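Local structure of anaphase-promoting complex subunit CUT9 (Schizosaccharomyces pombe, 2XPI) at residues L279-H284 with L308-D313; V106-L111 with Q125-T130; T571-S576 with D588-A593; G421-A426 with G448-Q453; A347-H350 with N356-Y359. The protein forms part of the anaphase-promoting complex/cyclosome, a cell cycle-regulated E3 ubiquitin ligase that controls progression through mitosis and the G1 phase. One frame throughout, in Å; residues are numbered along the deposited sequence.

Interaction 1: L279-H284 with L308-D313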
# COMPACT_ATOMS: atom_id res chain seq x y z
N LEU A 279 -25.81 -17.77 0.91
CA LEU A 279 -27.09 -17.26 1.36
C LEU A 279 -27.62 -17.88 2.63
O LEU A 279 -26.99 -18.75 3.22
CB LEU A 279 -28.12 -17.48 0.26
CG LEU A 279 -28.35 -16.35 -0.74
CD1 LEU A 279 -27.21 -15.35 -0.78
CD2 LEU A 279 -28.62 -16.96 -2.10
N ASN A 280 -28.80 -17.42 3.05
CA ASN A 280 -29.47 -17.95 4.22
C ASN A 280 -29.75 -19.45 4.11
O ASN A 280 -30.54 -19.89 3.27
CB ASN A 280 -30.78 -17.22 4.49
CG ASN A 280 -31.39 -17.62 5.82
OD1 ASN A 280 -32.10 -18.63 5.92
ND2 ASN A 280 -31.11 -16.84 6.86
N LYS A 281 -29.12 -20.20 5.01
CA LYS A 281 -29.20 -21.66 5.02
C LYS A 281 -30.60 -22.23 5.28
O LYS A 281 -30.90 -23.34 4.82
CB LYS A 281 -28.22 -22.22 6.05
CG LYS A 281 -27.25 -23.24 5.48
CD LYS A 281 -26.50 -22.68 4.30
CE LYS A 281 -25.74 -21.42 4.68
NZ LYS A 281 -24.87 -20.95 3.58
N THR A 282 -31.45 -21.50 6.01
CA THR A 282 -32.69 -22.08 6.53
C THR A 282 -33.94 -21.91 5.65
O THR A 282 -34.77 -22.82 5.58
CB THR A 282 -33.01 -21.61 8.00
OG1 THR A 282 -33.59 -20.29 7.99
CG2 THR A 282 -31.75 -21.63 8.86
N SER A 283 -34.08 -20.76 4.99
CA SER A 283 -35.35 -20.40 4.35
C SER A 283 -35.68 -21.15 3.06
O SER A 283 -36.85 -21.39 2.76
CB SER A 283 -35.43 -18.89 4.12
OG SER A 283 -34.22 -18.38 3.59
N HIS A 284 -34.65 -21.52 2.31
CA HIS A 284 -34.83 -22.18 1.03
C HIS A 284 -34.02 -23.47 1.01
O HIS A 284 -33.18 -23.67 0.13
CB HIS A 284 -34.37 -21.27 -0.10
CG HIS A 284 -35.17 -20.02 -0.22
ND1 HIS A 284 -35.97 -19.75 -1.31
CD2 HIS A 284 -35.32 -18.97 0.62
CE1 HIS A 284 -36.56 -18.58 -1.15
NE2 HIS A 284 -36.19 -18.09 0.02
N LEU A 308 -17.63 -26.16 1.57
CA LEU A 308 -17.55 -26.82 2.86
C LEU A 308 -18.24 -25.94 3.91
O LEU A 308 -18.85 -26.44 4.86
CB LEU A 308 -16.10 -27.13 3.20
CG LEU A 308 -15.63 -28.32 2.34
CD1 LEU A 308 -14.23 -28.79 2.65
CD2 LEU A 308 -16.61 -29.44 2.53
N LEU A 309 -18.17 -24.63 3.68
CA LEU A 309 -18.89 -23.69 4.51
C LEU A 309 -20.45 -23.64 4.41
O LEU A 309 -21.04 -23.32 5.44
CB LEU A 309 -18.27 -22.30 4.37
CG LEU A 309 -17.18 -21.83 5.34
CD1 LEU A 309 -17.03 -20.34 5.17
CD2 LEU A 309 -17.50 -22.13 6.79
N CYS A 310 -21.14 -23.92 3.27
CA CYS A 310 -22.62 -24.08 3.35
C CYS A 310 -22.83 -25.18 4.38
O CYS A 310 -23.55 -25.00 5.33
CB CYS A 310 -23.44 -24.41 2.02
SG CYS A 310 -24.73 -25.84 2.19
N LYS A 311 -22.14 -26.31 4.18
CA LYS A 311 -22.31 -27.49 5.02
C LYS A 311 -22.10 -27.20 6.49
O LYS A 311 -22.93 -27.56 7.31
CB LYS A 311 -21.32 -28.59 4.63
CG LYS A 311 -21.46 -29.16 3.25
CD LYS A 311 -20.17 -29.89 2.91
CE LYS A 311 -20.10 -30.28 1.44
NZ LYS A 311 -21.16 -31.26 1.11
N ALA A 312 -20.97 -26.60 6.81
CA ALA A 312 -20.57 -26.39 8.18
C ALA A 312 -21.60 -25.51 8.89
O ALA A 312 -21.99 -25.78 10.02
CB ALA A 312 -19.18 -25.75 8.24
N ASP A 313 -22.03 -24.46 8.21
CA ASP A 313 -23.03 -23.56 8.73
C ASP A 313 -24.34 -24.29 8.91
O ASP A 313 -25.05 -24.06 9.89
CB ASP A 313 -23.23 -22.38 7.79
CG ASP A 313 -22.60 -21.11 8.32
OD1 ASP A 313 -22.89 -20.71 9.49
OD2 ASP A 313 -21.80 -20.51 7.55

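Interaction 2: V106-L111 with Q125-T130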
# COMPACT_ATOMS: atom_id res chain seq x y z
N VAL A 106 7.43 2.51 -20.44
CA VAL A 106 7.00 2.12 -21.78
C VAL A 106 5.64 2.72 -22.09
O VAL A 106 5.41 3.19 -23.21
CB VAL A 106 6.95 0.60 -21.95
CG1 VAL A 106 6.50 0.23 -23.34
CG2 VAL A 106 8.32 -0.00 -21.66
N GLY A 107 4.76 2.72 -21.08
CA GLY A 107 3.42 3.25 -21.21
C GLY A 107 3.40 4.73 -21.52
O GLY A 107 2.56 5.20 -22.27
N GLU A 108 4.33 5.47 -20.94
CA GLU A 108 4.47 6.88 -21.24
C GLU A 108 4.92 7.11 -22.70
O GLU A 108 4.45 8.05 -23.35
CB GLU A 108 5.40 7.57 -20.22
CG GLU A 108 4.81 7.65 -18.79
CD GLU A 108 5.87 7.77 -17.68
OE1 GLU A 108 7.09 7.86 -18.01
OE2 GLU A 108 5.49 7.75 -16.47
N LYS A 109 5.79 6.26 -23.23
CA LYS A 109 6.23 6.42 -24.63
C LYS A 109 5.17 6.11 -25.69
O LYS A 109 5.10 6.80 -26.71
CB LYS A 109 7.51 5.64 -24.92
CG LYS A 109 8.76 6.45 -24.68
CD LYS A 109 9.47 6.04 -23.41
CE LYS A 109 10.00 7.27 -22.66
NZ LYS A 109 8.88 8.16 -22.18
N VAL A 110 4.34 5.09 -25.46
CA VAL A 110 3.26 4.73 -26.39
C VAL A 110 2.14 5.77 -26.40
O VAL A 110 1.49 5.99 -27.43
CB VAL A 110 2.57 3.43 -26.01
CG1 VAL A 110 1.89 2.86 -27.22
CG2 VAL A 110 3.56 2.43 -25.43
N LEU A 111 1.89 6.36 -25.23
CA LEU A 111 0.84 7.37 -25.12
C LEU A 111 1.32 8.64 -25.81
O LEU A 111 0.56 9.27 -26.55
CB LEU A 111 0.44 7.63 -23.66
CG LEU A 111 -0.67 8.66 -23.46
CD1 LEU A 111 -1.93 8.29 -24.25
CD2 LEU A 111 -1.01 8.89 -21.99
N GLN A 125 -3.45 2.78 -15.23
CA GLN A 125 -3.45 1.54 -14.45
C GLN A 125 -2.18 1.37 -13.66
O GLN A 125 -2.21 1.00 -12.47
CB GLN A 125 -3.57 0.34 -15.37
CG GLN A 125 -4.97 -0.18 -15.55
CD GLN A 125 -5.43 -0.92 -14.34
OE1 GLN A 125 -5.50 -2.14 -14.33
NE2 GLN A 125 -5.73 -0.18 -13.29
N VAL A 126 -1.06 1.62 -14.32
CA VAL A 126 0.24 1.48 -13.71
C VAL A 126 0.31 2.41 -12.49
O VAL A 126 0.70 2.00 -11.39
CB VAL A 126 1.40 1.77 -14.73
CG1 VAL A 126 2.75 1.68 -14.06
CG2 VAL A 126 1.33 0.81 -15.93
N TYR A 127 -0.09 3.66 -12.67
CA TYR A 127 -0.06 4.60 -11.56
C TYR A 127 -0.90 4.12 -10.39
O TYR A 127 -0.53 4.35 -9.24
CB TYR A 127 -0.54 5.99 -11.99
CG TYR A 127 0.34 6.66 -13.02
CD1 TYR A 127 1.64 6.21 -13.25
CD2 TYR A 127 -0.12 7.73 -13.76
CE1 TYR A 127 2.45 6.81 -14.20
CE2 TYR A 127 0.67 8.34 -14.70
CZ TYR A 127 1.96 7.87 -14.92
OH TYR A 127 2.77 8.49 -15.85
N CYS A 128 -2.03 3.48 -10.67
CA CYS A 128 -2.89 2.97 -9.60
C CYS A 128 -2.25 1.86 -8.82
O CYS A 128 -2.48 1.72 -7.62
CB CYS A 128 -4.21 2.47 -10.15
SG CYS A 128 -5.38 3.76 -10.49
N CYS A 129 -1.47 1.03 -9.52
CA CYS A 129 -0.74 -0.05 -8.86
C CYS A 129 0.34 0.49 -7.95
O CYS A 129 0.80 -0.20 -7.05
CB CYS A 129 -0.14 -1.00 -9.89
SG CYS A 129 -1.41 -1.86 -10.83
N THR A 130 0.73 1.72 -8.19
CA THR A 130 1.81 2.36 -7.45
C THR A 130 1.20 3.23 -6.37
O THR A 130 1.92 3.86 -5.59
CB THR A 130 2.62 3.26 -8.42
OG1 THR A 130 3.39 2.43 -9.27
CG2 THR A 130 3.54 4.18 -7.68

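Interaction 3: T571-S576 with D588-A593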
# COMPACT_ATOMS: atom_id res chain seq x y z
N THR A 571 -30.80 -34.13 54.41
CA THR A 571 -29.45 -34.34 53.89
C THR A 571 -29.14 -33.48 52.64
O THR A 571 -27.99 -33.09 52.40
CB THR A 571 -29.20 -35.82 53.59
OG1 THR A 571 -30.27 -36.31 52.77
CG2 THR A 571 -29.16 -36.63 54.89
N HIS A 572 -30.18 -33.19 51.85
CA HIS A 572 -30.04 -32.36 50.65
C HIS A 572 -29.91 -30.89 51.00
O HIS A 572 -29.24 -30.13 50.31
CB HIS A 572 -31.24 -32.57 49.71
CG HIS A 572 -31.10 -33.75 48.80
ND1 HIS A 572 -30.38 -33.71 47.62
CD2 HIS A 572 -31.57 -35.02 48.91
CE1 HIS A 572 -30.43 -34.89 47.04
NE2 HIS A 572 -31.14 -35.71 47.80
N LEU A 573 -30.57 -30.48 52.08
CA LEU A 573 -30.48 -29.11 52.57
C LEU A 573 -29.08 -28.87 53.14
O LEU A 573 -28.53 -27.77 53.02
CB LEU A 573 -31.56 -28.84 53.62
CG LEU A 573 -32.78 -27.99 53.22
CD1 LEU A 573 -32.84 -27.78 51.73
CD2 LEU A 573 -34.10 -28.59 53.73
N HIS A 574 -28.50 -29.90 53.75
CA HIS A 574 -27.13 -29.82 54.22
C HIS A 574 -26.14 -29.63 53.06
O HIS A 574 -25.14 -28.93 53.21
CB HIS A 574 -26.76 -31.04 55.06
CG HIS A 574 -27.35 -31.04 56.44
ND1 HIS A 574 -27.11 -30.02 57.35
CD2 HIS A 574 -28.15 -31.92 57.08
CE1 HIS A 574 -27.75 -30.28 58.47
NE2 HIS A 574 -28.39 -31.42 58.33
N GLU A 575 -26.42 -30.25 51.92
CA GLU A 575 -25.59 -30.02 50.73
C GLU A 575 -25.68 -28.58 50.22
O GLU A 575 -24.66 -27.97 49.89
CB GLU A 575 -25.95 -31.00 49.60
CG GLU A 575 -25.38 -32.39 49.78
CD GLU A 575 -23.85 -32.40 49.82
OE1 GLU A 575 -23.29 -33.24 50.56
OE2 GLU A 575 -23.22 -31.57 49.12
N SER A 576 -26.90 -28.05 50.13
CA SER A 576 -27.10 -26.67 49.69
C SER A 576 -26.28 -25.73 50.55
O SER A 576 -25.42 -25.00 50.06
CB SER A 576 -28.57 -26.27 49.79
OG SER A 576 -29.35 -26.93 48.82
N ASP A 588 -34.37 -21.77 55.77
CA ASP A 588 -35.78 -21.84 56.17
C ASP A 588 -36.38 -23.22 55.91
O ASP A 588 -37.10 -23.76 56.75
CB ASP A 588 -36.59 -20.77 55.45
CG ASP A 588 -36.47 -19.41 56.10
OD1 ASP A 588 -35.78 -19.31 57.15
OD2 ASP A 588 -37.06 -18.44 55.57
N LEU A 589 -36.12 -23.77 54.74
CA LEU A 589 -36.59 -25.10 54.41
C LEU A 589 -36.00 -26.10 55.40
O LEU A 589 -36.62 -27.11 55.72
CB LEU A 589 -36.22 -25.47 52.98
CG LEU A 589 -37.30 -25.55 51.89
CD1 LEU A 589 -38.62 -24.96 52.35
CD2 LEU A 589 -36.82 -24.87 50.62
N LEU A 590 -34.79 -25.81 55.89
CA LEU A 590 -34.19 -26.64 56.93
C LEU A 590 -34.86 -26.37 58.27
O LEU A 590 -35.08 -27.29 59.06
CB LEU A 590 -32.69 -26.38 57.04
CG LEU A 590 -31.93 -27.29 58.01
CD1 LEU A 590 -31.98 -28.75 57.56
CD2 LEU A 590 -30.48 -26.84 58.17
N LYS A 591 -35.19 -25.11 58.52
CA LYS A 591 -35.89 -24.72 59.73
C LYS A 591 -37.12 -25.60 59.93
O LYS A 591 -37.35 -26.12 61.03
CB LYS A 591 -36.32 -23.25 59.68
N ARG A 592 -37.88 -25.80 58.86
CA ARG A 592 -39.15 -26.51 58.96
C ARG A 592 -39.01 -28.03 58.91
O ARG A 592 -39.93 -28.76 59.28
CB ARG A 592 -40.13 -26.04 57.89
NE ARG A 592 -40.05 -22.32 57.63
CZ ARG A 592 -40.79 -22.08 56.55
NH1 ARG A 592 -41.09 -23.08 55.73
NH2 ARG A 592 -41.21 -20.85 56.29
N ALA A 593 -37.85 -28.51 58.45
CA ALA A 593 -37.66 -29.95 58.29
C ALA A 593 -37.19 -30.63 59.56
O ALA A 593 -36.69 -31.75 59.52
CB ALA A 593 -36.69 -30.22 57.15

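Interaction 4: G421-A426 with G448-Q453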
# COMPACT_ATOMS: atom_id res chain seq x y z
N GLY A 421 -25.09 -9.07 33.94
CA GLY A 421 -26.37 -8.55 34.37
C GLY A 421 -26.69 -7.19 33.79
O GLY A 421 -27.58 -6.53 34.26
N GLU A 422 -25.96 -6.77 32.77
CA GLU A 422 -26.24 -5.48 32.14
C GLU A 422 -27.28 -5.61 31.04
O GLU A 422 -26.97 -5.53 29.85
CB GLU A 422 -24.96 -4.92 31.54
CG GLU A 422 -24.76 -3.47 31.82
CD GLU A 422 -23.73 -3.27 32.88
OE1 GLU A 422 -22.74 -4.04 32.88
OE2 GLU A 422 -23.91 -2.35 33.72
N HIS A 423 -28.53 -5.79 31.45
CA HIS A 423 -29.60 -6.11 30.52
C HIS A 423 -29.77 -5.12 29.38
O HIS A 423 -29.87 -5.53 28.23
CB HIS A 423 -30.92 -6.31 31.26
CG HIS A 423 -30.81 -7.24 32.42
ND1 HIS A 423 -30.24 -8.49 32.32
CD2 HIS A 423 -31.15 -7.08 33.72
CE1 HIS A 423 -30.25 -9.07 33.50
NE2 HIS A 423 -30.80 -8.24 34.37
N ASP A 424 -29.83 -3.82 29.67
CA ASP A 424 -30.09 -2.83 28.62
C ASP A 424 -29.03 -2.79 27.52
O ASP A 424 -29.34 -2.67 26.32
CB ASP A 424 -30.24 -1.45 29.24
CG ASP A 424 -31.58 -1.27 29.90
OD1 ASP A 424 -31.72 -0.35 30.74
OD2 ASP A 424 -32.49 -2.07 29.57
N GLN A 425 -27.78 -2.88 27.93
CA GLN A 425 -26.69 -2.90 26.99
C GLN A 425 -26.68 -4.20 26.23
O GLN A 425 -26.32 -4.22 25.05
CB GLN A 425 -25.38 -2.65 27.70
CG GLN A 425 -25.45 -1.40 28.53
CD GLN A 425 -24.13 -0.73 28.70
OE1 GLN A 425 -23.46 -0.39 27.72
NE2 GLN A 425 -23.74 -0.51 29.95
N ALA A 426 -27.08 -5.29 26.89
CA ALA A 426 -27.14 -6.57 26.20
C ALA A 426 -28.16 -6.48 25.09
O ALA A 426 -27.89 -6.88 23.94
CB ALA A 426 -27.50 -7.67 27.15
N GLY A 448 -35.26 -12.62 23.52
CA GLY A 448 -36.28 -13.22 24.37
C GLY A 448 -35.76 -13.55 25.76
O GLY A 448 -36.39 -13.21 26.77
N MET A 449 -34.60 -14.20 25.82
CA MET A 449 -33.99 -14.63 27.08
C MET A 449 -33.61 -13.47 27.96
O MET A 449 -33.71 -13.54 29.20
CB MET A 449 -32.74 -15.45 26.80
CG MET A 449 -33.03 -16.76 26.06
SD MET A 449 -31.49 -17.56 25.57
CE MET A 449 -30.76 -17.66 27.21
N GLN A 450 -33.19 -12.39 27.33
CA GLN A 450 -32.78 -11.21 28.06
C GLN A 450 -34.01 -10.47 28.58
O GLN A 450 -33.97 -9.91 29.68
CB GLN A 450 -31.93 -10.32 27.15
CG GLN A 450 -30.96 -9.46 27.90
CD GLN A 450 -30.01 -10.29 28.73
OE1 GLN A 450 -29.69 -9.94 29.86
NE2 GLN A 450 -29.59 -11.41 28.18
N HIS A 451 -35.10 -10.48 27.82
CA HIS A 451 -36.35 -9.86 28.27
C HIS A 451 -37.06 -10.67 29.36
O HIS A 451 -37.78 -10.12 30.19
CB HIS A 451 -37.28 -9.54 27.11
CG HIS A 451 -36.94 -8.26 26.41
ND1 HIS A 451 -37.07 -7.02 27.00
CD2 HIS A 451 -36.46 -8.03 25.16
CE1 HIS A 451 -36.69 -6.09 26.15
NE2 HIS A 451 -36.31 -6.67 25.03
N MET A 452 -36.84 -11.98 29.38
CA MET A 452 -37.25 -12.79 30.51
C MET A 452 -36.61 -12.29 31.81
O MET A 452 -37.30 -12.14 32.82
CB MET A 452 -36.90 -14.25 30.29
CG MET A 452 -37.96 -14.96 29.51
SD MET A 452 -37.79 -16.73 29.58
CE MET A 452 -36.78 -17.02 28.14
N GLN A 453 -35.31 -12.04 31.77
CA GLN A 453 -34.58 -11.50 32.91
C GLN A 453 -35.22 -10.24 33.47
O GLN A 453 -35.33 -10.07 34.67
CB GLN A 453 -33.15 -11.16 32.50
CG GLN A 453 -32.43 -12.29 31.87
CD GLN A 453 -32.22 -13.41 32.84
OE1 GLN A 453 -31.53 -13.25 33.84
NE2 GLN A 453 -32.84 -14.57 32.56

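Interaction 5: A347-H350 with N356-Y359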
# COMPACT_ATOMS: atom_id res chain seq x y z
N ALA A 347 -16.67 -20.41 17.40
CA ALA A 347 -17.90 -20.60 18.15
C ALA A 347 -18.09 -22.08 18.52
O ALA A 347 -18.58 -22.39 19.60
CB ALA A 347 -19.08 -20.07 17.37
N SER A 348 -17.69 -22.98 17.63
CA SER A 348 -17.78 -24.41 17.92
C SER A 348 -16.78 -24.86 18.98
O SER A 348 -17.08 -25.74 19.78
CB SER A 348 -17.61 -25.25 16.66
OG SER A 348 -18.70 -25.02 15.78
N LEU A 349 -15.59 -24.26 18.98
CA LEU A 349 -14.61 -24.55 20.04
C LEU A 349 -15.09 -24.03 21.41
O LEU A 349 -14.90 -24.69 22.43
CB LEU A 349 -13.21 -24.00 19.70
CG LEU A 349 -12.38 -24.65 18.57
CD1 LEU A 349 -11.15 -23.80 18.21
CD2 LEU A 349 -11.98 -26.11 18.89
N HIS A 350 -15.73 -22.86 21.44
CA HIS A 350 -16.25 -22.34 22.70
C HIS A 350 -17.33 -23.27 23.29
O HIS A 350 -17.37 -23.51 24.50
CB HIS A 350 -16.82 -20.95 22.51
CG HIS A 350 -17.58 -20.44 23.68
ND1 HIS A 350 -18.96 -20.52 23.76
CD2 HIS A 350 -17.17 -19.84 24.82
CE1 HIS A 350 -19.36 -19.99 24.90
NE2 HIS A 350 -18.30 -19.57 25.56
N ASN A 356 -7.39 -24.42 25.36
CA ASN A 356 -6.10 -24.63 24.71
C ASN A 356 -6.15 -24.27 23.22
O ASN A 356 -5.33 -23.49 22.73
CB ASN A 356 -5.66 -26.08 24.91
CG ASN A 356 -4.30 -26.37 24.28
OD1 ASN A 356 -4.11 -27.40 23.61
ND2 ASN A 356 -3.35 -25.46 24.48
N LYS A 357 -7.12 -24.82 22.51
CA LYS A 357 -7.23 -24.56 21.08
C LYS A 357 -7.55 -23.09 20.79
O LYS A 357 -6.98 -22.51 19.88
CB LYS A 357 -8.24 -25.48 20.40
CG LYS A 357 -7.88 -26.96 20.45
CD LYS A 357 -8.54 -27.68 19.30
CE LYS A 357 -8.38 -29.20 19.38
NZ LYS A 357 -6.96 -29.61 19.53
N LEU A 358 -8.46 -22.51 21.57
CA LEU A 358 -8.82 -21.10 21.47
C LEU A 358 -7.63 -20.20 21.75
O LEU A 358 -7.48 -19.13 21.15
CB LEU A 358 -9.91 -20.76 22.49
CG LEU A 358 -11.38 -20.53 22.14
CD1 LEU A 358 -11.67 -20.77 20.65
CD2 LEU A 358 -12.25 -21.40 23.04
N TYR A 359 -6.80 -20.64 22.69
CA TYR A 359 -5.61 -19.88 23.09
C TYR A 359 -4.53 -19.84 22.00
O TYR A 359 -3.97 -18.78 21.71
CB TYR A 359 -5.01 -20.48 24.35
CG TYR A 359 -3.86 -19.68 24.91
CD1 TYR A 359 -4.09 -18.49 25.61
CD2 TYR A 359 -2.54 -20.10 24.74
CE1 TYR A 359 -3.05 -17.75 26.12
CE2 TYR A 359 -1.49 -19.37 25.25
CZ TYR A 359 -1.75 -18.19 25.94
OH TYR A 359 -0.71 -17.45 26.45

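Interaction 1: L279-H284 with L308-D313
Two bends in the side chain of Lys281, at chi2 (55°) and chi3 (58°), curl it back toward its own loop and lay it against Cys310 and Asp313 of helix 305-317. Lys281 CD lies 3.9 Å from Cys310 O. One carbon further on, Lys281 CE meets Asp313 CB at 4.1 Å, the two side chains lying nearly perpendicular. The amine works on both sides. Lys281 NZ rests 3.9 Å from Cys310 CA. It also stays with its own segment, where Lys281 NZ donates to Leu279 O at 3.1 Å, in the carbonyl plane.

The loop itself is shaped by Asn280. Its OD1 accepts from the backbone N of Thr282 and of Ser283, an Asx turn and an Asx motif, and from both of their hydroxyls. Lys281 also touches Leu288 of helix 285-296. The contact joins the inter-helix loop of TPR 6 to the first helical stretch of TPR 7.

No hydrogen bond crosses between the segments. Lys281 NZ stays 5.0 Å from Asp313 OD2, so the opposite charges probably add a mild attraction but form no salt bridge. The contact rests on the methylenes and the amine end of the lysine in van der Waals contact.

Interaction 2: V106-L111 with Q125-T130
The hydroxyl of Tyr127 meets the carboxylate of Glu108, and theirs is the one close contact between residues 106-111 and 125-130. Both side chains leave their helices in the same way, with CG beside the backbone N and anti to the carbonyl carbon (chi1 -68° in Glu108, -64° in Tyr127). Glu108 then runs out extended, which carries its carboxylate well away from its own backbone. The ring of Tyr127 carries its hydroxyl across to that carboxylate.

Tyr127 OH donates to Glu108 OE2 at 2.9 Å. The oxygen is met on its anti side, somewhat out of the carboxylate plane. Glu108 OE2 in turn sits at the edge of the tyrosine ring and in its plane, 3.9 Å from Tyr127 CE1, so the groups do not stack. The carboxylate and ring planes are 54° apart. Glu108 CG adds a contact of 3.7 Å to Tyr127 OH.

The ring of Tyr127 also packs on Arg135 and Ala136 of helix 133-142, while Glu108 touches Leu123. Next along the helix, Lys109 forms a salt bridge to Asp306 of the second subunit, in keeping with the role of TPR repeats 1-7 in homodimerization.

A single phenol-to-carboxylate bond thus joins these two segments, beside apolar packing elsewhere between the helices. The carboxylate would probably draw the hydroxyl proton toward itself.

Interaction 3: T571-S576 with D588-A593
Leu573 of helix 566-579 packs on Leu589 and Leu590 of helix 584-592. Its CB starts beside a methyl group, Leu573 CB lying 4.0 Å from Leu590 CD1. Leu573 CG lies further along the same residue, 4.1 Å from Leu590 CB. At the tip, Leu573 CD2 rests on the backbone, 3.5 Å from Leu589 O. Leu573 CD2 also reaches Leu589 CB at 3.8 Å. Leu573 and Leu590 lie alongside one another, pointing opposite ways. Leu590 has CG anti to its N (chi1 -174°), which puts CD1 alongside the root of Leu573.

His574 closes one border. His574 CE1 is 4.4 Å from Leu590 CD2, and the ring meets that methyl obliquely. The contact is mostly apolar, with one methyl resting on backbone atoms. Behind it, Leu573 and Leu589 both touch helix 550-562, through Ala557 and Thr554. Outside the two segments, Arg592 pairs with an acidic side chain on a chain of another protein.

The short helical segments approach to 9.8 Å between axes and run antiparallel, at 153°. Such a pairing is typical of stacked TPR helices. A last helix packed on TPR 14 in this way is consistent with a cap on the C-terminal end of the array.

Interaction 4: G421-A426 with G448-Q453
His423 and Ala426 carry the N-terminal turn of helix 423-435 against Gln450 and Gln453. Before them comes Gly421, with a positive phi (82°), which ends helix 407-420 in a Schellman motif. Gly421 O lies 3.5 Å above the plane of the His423 ring, over the centre. Glu422 follows at the N-cap position and is the centre of an inverse gamma turn.

His423 then sends its ring toward helix 442-454, with CG beside the backbone N (chi1 -49°). Gln453 CB covers the face opposite Gly421 O, 4.1 Å from the centroid of the His423 ring, as a CH-pi contact. Gln453 CB is 3.7 Å from His423 CE1. The amide end of Gln450 comes to the ring edge instead, near the ring plane. With an alanine in place of His423, Gln453 CB would probably be left without the ring face it rests on.

One turn later Ala426 faces the other helix. Ala426 CB packs on the glutamine chain, 4.0 Å from Gln450 CG.

The contact joins TPR 10 to TPR 11. Helix 407-420 lies against it through Phe417, which touches Ala426, and Ala418, which touches Gln450. On the far side of helix 442-454, Met452 packs on helices 457-470 and 475-487.

Interaction 5: A347-H350 with N356-Y359
Leu349 and Leu358 make the close part of this contact, and Lys357 makes its outer border. Leu349 CB lies 3.7 Å from Leu358 CD1. Leu358 CD1 is also 3.9 Å from Leu349 CD1, so one methyl group touches both the root and a branch of its partner. The two leucines run antiparallel, side by side. The other branch turns to the backbone, with Leu358 CD2 at 4.1 Å from His350 N. Leu349 also packs on Leu325 of helix 321-334, and Leu358 on Ile381 and Tyr382 of helix 373-385.

The two segments belong to the paired helices of TPR 8, the helix-turn-helix unit of the tetratricopeptide fold, joined by a short turn. TPR 8 is among the repeats that bind hcn1. His350 packs on an apolar side chain of another protein's chain, probably that ligand, and Ala347 touches its backbone.

The outer part is different in kind. Lys357 lies athwart Leu349 and offers its carbon chain alone. Lys357 CD sits 3.8 Å from Leu349 CD2, and Lys357 CB is 4.0 Å from Leu349 CD1. A bend at chi4 (-53°) then takes NZ away from the leucine. With an alanine at Leu349, a gap would probably open beside Leu358 CD1 and the Lys357 chain would be free to swing. Lys357 is exposed, whereas Leu349 and Leu358 are buried.

From the N terminus the order is interaction 2, 1, 5, 4 and 3. Each contact closes a loop. The nearest ends of the paired segments are 14, 24, 6, 22 and 12 positions apart, in that order. All five loops are in series: each closes before the next opens, and none nests or crosses. Interaction 2 joins TPR 1 to TPR 2. Interaction 1 ties the loop of TPR 6 to TPR 7. Interaction 5 stays within TPR 8; its nearest atoms are about 7 Å from interaction 1. Interaction 4 bridges TPR 10 and 11. Interaction 3 joins TPR 14 to the last helix. Interactions 2 and 3 lie on opposite sides of the chain's centre, their own centres 86 Å apart.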